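Local coordinates for putative phosphosugar isomerase (Silicibacter pomeroyi DSS-3, PDB 3FJ1), which is of unproven function but, as a protein with two SIS domains, probably binds a phosphosugar or related carbohydrate derivative and may act as an isomerase or aminotransferase, at residues Glu272-Ile277 and Gly289-Ala294; Ser191-Pro196 and Ile313-Ser318. One frame throughout, in Å; residues are numbered along the deposited sequence.

Contact 1: residues Glu272-Ile277 and Gly289-Ala294; sequences EIADQI and GRVTRA
The carboxylate of Asp275, on helix 267-279, reaches into the loop 289-294 and gathers three consecutive backbone N-H groups. Its CG lies anti to its own carbonyl carbon, beside the backbone N (chi1 -78°), which carries the two oxygens off the helix and into the bend of the loop. OD2 receives Thr292 N at 2.9 Å in a nearly straight bond (171°), made with the syn lone pair, the one on the side of the other oxygen. OD1 takes two donors: Ala294 N, at 2.8 Å from OD1, arrives almost along the C-O axis, whereas Arg293 N, 2.9 Å from the same OD1, comes from well above the carboxylate plane. Thr292 OG1 adds a weak bond to OD2 at 3.3 Å, its side chain crossing that of Asp275 at about a right angle. A water also donates to OD2 and to Arg290 O, so that this carbonyl is served as well. Helix and loop belong to the second of the two SIS domains, an alpha-beta-alpha sandwich built round a parallel five-stranded sheet; the loop joins strands 284-286 and 295-296, and the helix packs on the first through Ala274 and Ile277 against Val284. An aspartate suits this place because its short, flat, probably charged end offers two acceptors to three successive amide N-H groups of an irregular loop. Three N-H groups, with a weak hydroxyl bond and a water besides, would probably favour the ionised form. Beneath the polar cluster the packing is apolar and small: Ala274 CB lies 3.9 Å from Val291 CG1 and 4.0 Å from Ala294 CB, and Ala294 also touches Val284. Methyl side chains let the backbones come close, Asp275 CA being 5.1 Å from Ala294 CA.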
loop_
_atom_site.group_PDB
_atom_site.type_symbol
_atom_site.label_atom_id
_atom_site.label_comp_id
_atom_site.label_asym_id
_atom_site.label_seq_id
_atom_site.Cartn_x
_atom_site.Cartn_y
_atom_site.Cartn_z
ATOM N N GLU A 272 -18.626 11.394 9.214
ATOM C CA GLU A 272 -18.139 12.622 9.808
ATOM C C GLU A 272 -17.179 13.405 8.883
ATOM O O GLU A 272 -17.323 14.622 8.679
ATOM C CB GLU A 272 -17.468 12.302 11.154
ATOM N N ILE A 273 -16.200 12.712 8.339
ATOM C CA ILE A 273 -15.243 13.338 7.409
ATOM C C ILE A 273 -15.941 13.722 6.098
ATOM O O ILE A 273 -15.649 14.771 5.542
ATOM C CB ILE A 273 -14.037 12.428 7.131
ATOM C CG1 ILE A 273 -13.208 12.277 8.407
ATOM C CG2 ILE A 273 -13.196 12.978 5.936
ATOM C CD1 ILE A 273 -12.455 13.525 8.827
ATOM N N ALA A 274 -16.866 12.886 5.624
ATOM C CA ALA A 274 -17.585 13.162 4.386
ATOM C C ALA A 274 -18.315 14.495 4.556
ATOM O O ALA A 274 -18.267 15.377 3.690
ATOM C CB ALA A 274 -18.554 12.013 4.060
ATOM N N ASP A 275 -18.974 14.653 5.696
ATOM C CA ASP A 275 -19.675 15.895 5.980
ATOM C C ASP A 275 -18.740 17.113 6.098
ATOM O O ASP A 275 -19.094 18.176 5.603
ATOM C CB ASP A 275 -20.556 15.751 7.233
ATOM C CG ASP A 275 -21.854 14.996 6.952
ATOM O OD1 ASP A 275 -22.252 14.856 5.781
ATOM O OD2 ASP A 275 -22.522 14.570 7.910
ATOM N N GLN A 276 -17.563 16.944 6.722
ATOM C CA GLN A 276 -16.591 18.028 6.890
ATOM C C GLN A 276 -16.111 18.540 5.535
ATOM O O GLN A 276 -15.978 19.768 5.312
ATOM C CB GLN A 276 -15.372 17.567 7.702
ATOM C CG GLN A 276 -15.599 17.446 9.203
ATOM C CD GLN A 276 -14.370 16.924 9.928
ATOM O OE1 GLN A 276 -13.227 17.228 9.547
ATOM N NE2 GLN A 276 -14.590 16.088 10.952
ATOM N N ILE A 277 -15.875 17.583 4.638
ATOM C CA ILE A 277 -15.450 17.878 3.277
ATOM C C ILE A 277 -16.577 18.655 2.547
ATOM O O ILE A 277 -16.322 19.715 1.925
ATOM C CB ILE A 277 -15.026 16.606 2.526
ATOM C CG1 ILE A 277 -13.792 15.967 3.185
ATOM C CG2 ILE A 277 -14.747 16.940 1.055
ATOM C CD1 ILE A 277 -13.515 14.581 2.691
ATOM N N GLY A 289 -26.585 6.502 5.453
ATOM C CA GLY A 289 -27.639 7.397 5.878
ATOM C C GLY A 289 -27.180 8.353 6.947
ATOM O O GLY A 289 -27.892 9.302 7.259
ATOM N N ARG A 290 -25.986 8.127 7.486
ATOM C CA ARG A 290 -25.460 8.946 8.582
ATOM C C ARG A 290 -24.957 10.332 8.197
ATOM O O ARG A 290 -24.786 11.166 9.071
ATOM C CB ARG A 290 -24.326 8.225 9.297
ATOM C CG ARG A 290 -24.719 6.930 9.920
ATOM C CD ARG A 290 -23.604 6.452 10.779
ATOM N NE ARG A 290 -23.631 7.189 12.034
ATOM C CZ ARG A 290 -23.871 6.661 13.232
ATOM N NH1 ARG A 290 -24.003 5.347 13.401
ATOM N NH2 ARG A 290 -23.903 7.458 14.284
ATOM N N VAL A 291 -24.694 10.574 6.918
ATOM C CA VAL A 291 -24.257 11.898 6.481
ATOM C C VAL A 291 -25.457 12.850 6.468
ATOM O O VAL A 291 -26.562 12.467 6.059
ATOM C CB VAL A 291 -23.602 11.901 5.086
ATOM C CG1 VAL A 291 -22.220 11.208 5.159
ATOM C CG2 VAL A 291 -24.504 11.268 4.059
ATOM N N THR A 292 -25.205 14.082 6.899
ATOM C CA THR A 292 -26.224 15.112 7.004
ATOM C C THR A 292 -25.974 16.272 6.034
ATOM O O THR A 292 -26.886 17.066 5.786
ATOM C CB THR A 292 -26.288 15.607 8.455
ATOM O OG1 THR A 292 -25.147 16.408 8.754
ATOM C CG2 THR A 292 -26.281 14.410 9.408
ATOM N N ARG A 293 -24.756 16.354 5.483
ATOM C CA ARG A 293 -24.340 17.390 4.536
ATOM C C ARG A 293 -23.994 16.718 3.189
ATOM O O ARG A 293 -24.510 17.065 2.139
ATOM C CB ARG A 293 -23.110 18.099 5.118
ATOM C CG ARG A 293 -22.654 19.363 4.405
ATOM C CD ARG A 293 -23.246 20.614 5.034
ATOM N NE ARG A 293 -22.592 20.948 6.307
ATOM C CZ ARG A 293 -22.916 21.987 7.069
ATOM N NH1 ARG A 293 -23.894 22.802 6.703
ATOM N NH2 ARG A 293 -22.262 22.216 8.206
ATOM N N ALA A 294 -23.081 15.747 3.229
ATOM C CA ALA A 294 -22.731 14.984 2.035
ATOM C C ALA A 294 -24.010 14.281 1.540
ATOM O O ALA A 294 -24.928 14.017 2.341
ATOM C CB ALA A 294 -21.615 13.936 2.349
HETATM O O HOH W 1 -22.216 12.231 10.186
#

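Contact 2: residues Ser191-Pro196 and Ile313-Ser318; sequences SRIDWP and IVSFYS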
loop_
_atom_site.group_PDB
_atom_site.type_symbol
_atom_site.label_atom_id
_atom_site.label_comp_id
_atom_site.label_asym_id
_atom_site.label_seq_id
_atom_site.Cartn_x
_atom_site.Cartn_y
_atom_site.Cartn_z
ATOM N N SER A 191 -26.537 -4.385 -7.879
ATOM C CA SER A 191 -26.227 -4.181 -9.281
ATOM C C SER A 191 -27.299 -3.329 -9.971
ATOM O O SER A 191 -27.077 -2.863 -11.075
ATOM C CB SER A 191 -26.096 -5.512 -10.014
ATOM O OG SER A 191 -27.339 -6.189 -10.111
ATOM N N ARG A 192 -28.453 -3.159 -9.332
ATOM C CA ARG A 192 -29.543 -2.341 -9.900
ATOM C C ARG A 192 -29.440 -0.846 -9.495
ATOM O O ARG A 192 -30.365 -0.055 -9.753
ATOM C CB ARG A 192 -30.899 -2.954 -9.515
ATOM C CG ARG A 192 -31.122 -4.354 -10.130
ATOM C CD ARG A 192 -32.569 -4.906 -9.915
ATOM N NE ARG A 192 -32.803 -5.408 -8.548
ATOM C CZ ARG A 192 -32.645 -6.681 -8.134
ATOM N NH1 ARG A 192 -32.297 -7.666 -8.986
ATOM N NH2 ARG A 192 -32.880 -7.007 -6.851
ATOM N N ILE A 193 -28.317 -0.450 -8.901
ATOM C CA ILE A 193 -28.064 0.911 -8.469
ATOM C C ILE A 193 -26.959 1.464 -9.389
ATOM O O ILE A 193 -26.001 0.731 -9.705
ATOM C CB ILE A 193 -27.571 0.936 -7.016
ATOM C CG1 ILE A 193 -28.708 0.477 -6.088
ATOM C CG2 ILE A 193 -27.030 2.330 -6.659
ATOM C CD1 ILE A 193 -28.280 0.187 -4.678
ATOM N N ASP A 194 -27.133 2.682 -9.908
ATOM C CA ASP A 194 -26.080 3.248 -10.755
ATOM C C ASP A 194 -25.780 4.724 -10.524
ATOM O O ASP A 194 -25.046 5.329 -11.282
ATOM C CB ASP A 194 -26.284 2.871 -12.229
ATOM C CG ASP A 194 -27.548 3.418 -12.817
ATOM O OD1 ASP A 194 -28.080 4.428 -12.303
ATOM O OD2 ASP A 194 -27.972 2.864 -13.854
ATOM N N TRP A 195 -26.304 5.269 -9.427
ATOM C CA TRP A 195 -25.900 6.591 -8.933
ATOM C C TRP A 195 -25.834 7.693 -9.982
ATOM O O TRP A 195 -24.778 8.322 -10.161
ATOM C CB TRP A 195 -24.553 6.513 -8.182
ATOM C CG TRP A 195 -24.538 5.609 -6.981
ATOM C CD1 TRP A 195 -25.587 5.339 -6.150
ATOM C CD2 TRP A 195 -23.404 4.916 -6.425
ATOM N NE1 TRP A 195 -25.196 4.504 -5.157
ATOM C CE2 TRP A 195 -23.857 4.236 -5.283
ATOM C CE3 TRP A 195 -22.056 4.823 -6.775
ATOM C CZ2 TRP A 195 -23.011 3.435 -4.488
ATOM C CZ3 TRP A 195 -21.229 4.027 -6.007
ATOM C CH2 TRP A 195 -21.714 3.341 -4.867
ATOM N N PRO A 196 -26.972 7.996 -10.618
ATOM C CA PRO A 196 -27.012 9.024 -11.687
ATOM C C PRO A 196 -26.444 10.400 -11.301
ATOM O O PRO A 196 -25.802 11.050 -12.120
ATOM C CB PRO A 196 -28.506 9.121 -12.046
ATOM C CG PRO A 196 -29.243 8.455 -10.942
ATOM C CD PRO A 196 -28.315 7.437 -10.329
ATOM N N ILE A 313 -19.082 -2.081 -3.801
ATOM C CA ILE A 313 -18.276 -2.145 -5.010
ATOM C C ILE A 313 -19.120 -2.566 -6.214
ATOM O O ILE A 313 -18.858 -2.104 -7.311
ATOM C CB ILE A 313 -17.001 -3.003 -4.854
ATOM C CG1 ILE A 313 -15.953 -2.619 -5.933
ATOM C CG2 ILE A 313 -17.324 -4.539 -4.777
ATOM C CD1 ILE A 313 -15.312 -1.197 -5.797
ATOM N N VAL A 314 -20.102 -3.442 -6.024
ATOM C CA VAL A 314 -20.996 -3.827 -7.136
ATOM C C VAL A 314 -21.779 -2.579 -7.624
ATOM O O VAL A 314 -21.895 -2.331 -8.851
ATOM C CB VAL A 314 -21.904 -5.024 -6.790
ATOM C CG1 VAL A 314 -22.989 -5.205 -7.865
ATOM C CG2 VAL A 314 -21.045 -6.348 -6.638
ATOM N N SER A 315 -22.297 -1.797 -6.685
ATOM C CA SER A 315 -22.993 -0.557 -7.052
ATOM C C SER A 315 -22.036 0.409 -7.783
ATOM O O SER A 315 -22.404 1.062 -8.765
ATOM C CB SER A 315 -23.630 0.091 -5.840
ATOM O OG SER A 315 -24.727 -0.703 -5.357
ATOM N N PHE A 316 -20.807 0.490 -7.292
ATOM C CA PHE A 316 -19.809 1.340 -7.937
ATOM C C PHE A 316 -19.544 0.887 -9.374
ATOM O O PHE A 316 -19.463 1.721 -10.286
ATOM C CB PHE A 316 -18.495 1.344 -7.138
ATOM C CG PHE A 316 -17.387 2.123 -7.811
ATOM C CD1 PHE A 316 -17.314 3.478 -7.686
ATOM C CD2 PHE A 316 -16.429 1.488 -8.573
ATOM C CE1 PHE A 316 -16.295 4.187 -8.313
ATOM C CE2 PHE A 316 -15.432 2.196 -9.207
ATOM C CZ PHE A 316 -15.358 3.526 -9.074
ATOM N N TYR A 317 -19.347 -0.419 -9.555
ATOM C CA TYR A 317 -19.075 -0.981 -10.882
ATOM C C TYR A 317 -20.184 -0.604 -11.862
ATOM O O TYR A 317 -19.948 -0.227 -13.014
ATOM C CB TYR A 317 -18.974 -2.508 -10.825
ATOM C CG TYR A 317 -17.754 -3.113 -10.122
ATOM C CD1 TYR A 317 -16.495 -2.509 -10.162
ATOM C CD2 TYR A 317 -17.857 -4.360 -9.512
ATOM C CE1 TYR A 317 -15.386 -3.114 -9.554
ATOM C CE2 TYR A 317 -16.751 -4.965 -8.901
ATOM C CZ TYR A 317 -15.527 -4.341 -8.938
ATOM O OH TYR A 317 -14.448 -4.972 -8.316
ATOM N N SER A 318 -21.405 -0.750 -11.368
ATOM C CA SER A 318 -22.614 -0.415 -12.099
ATOM C C SER A 318 -22.635 1.083 -12.464
ATOM O O SER A 318 -22.917 1.427 -13.599
ATOM C CB SER A 318 -23.838 -0.818 -11.267
ATOM O OG SER A 318 -25.036 -0.444 -11.931
#
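The irregular loop 191-196 runs along one side of helix 308-326, its CA atoms coming closest at Ser191 with Ser315 and at Asp194 with Ser318, the latter pair 5.2 Å apart. Ser318 OG, anti to its own backbone N (chi1 177°), donates to Ile193 O at 2.7 Å, approaching from above the carbonyl plane. The same hydroxyl also bonds Arg10, whose guanidinium holds Ser191 O too, so helix 8-41 helps to fix the loop. A serine fits here because its short arm reaches the loop carbonyl while the two backbones stay close. One turn back, Ser315 CB sits under a face of the Trp195 indole, 3.7 Å from CZ2, and its OG, hydrogen-bonded to Ala190 O, also packs against Ile193 CB. The far rim of the indole rests on the next residue: Trp195 CZ3 is 3.6 Å from Phe316 CA and lies near the plane of the Phe316 ring, at its edge. Small Ser315 leaves the helix surface low enough for the broad ring, whose NE1 bonds Glu298 O. An alanine in place of Trp195 would probably loosen the loop against the helix, since the ring contacts with Ser315 and Phe316 and the bond to Glu298 would go. At the other end Val314 CG1 meets Ser191 CB at 3.8 Å. Trp195 occupies the N-cap position of helix 196-204. The whole is the packing of the loop between helices 183-191 and 196-204, in the part of the chain between the two parallel sheets of this tandem-SIS protein, against the last modelled helix, 308-326.

Contact 1 and contact 2 are separate pieces of structural packing, with centres 20 Å apart and nearest atoms about 11 Å apart, so neither touches the other. In sequence, both segments of contact 1 fall between those of contact 2. Contact 1 is local, with 11 residues between its segments, and lies toward the periphery, its centre 24 Å from that of the chain; contact 2 spans 116 residues, is buried, and lies 15 Å from the chain centre. The chain itself ties them: the loop of contact 1 leads into the edge strand 295-296, after which Leu297 and Glu298 meet Trp195 of contact 2.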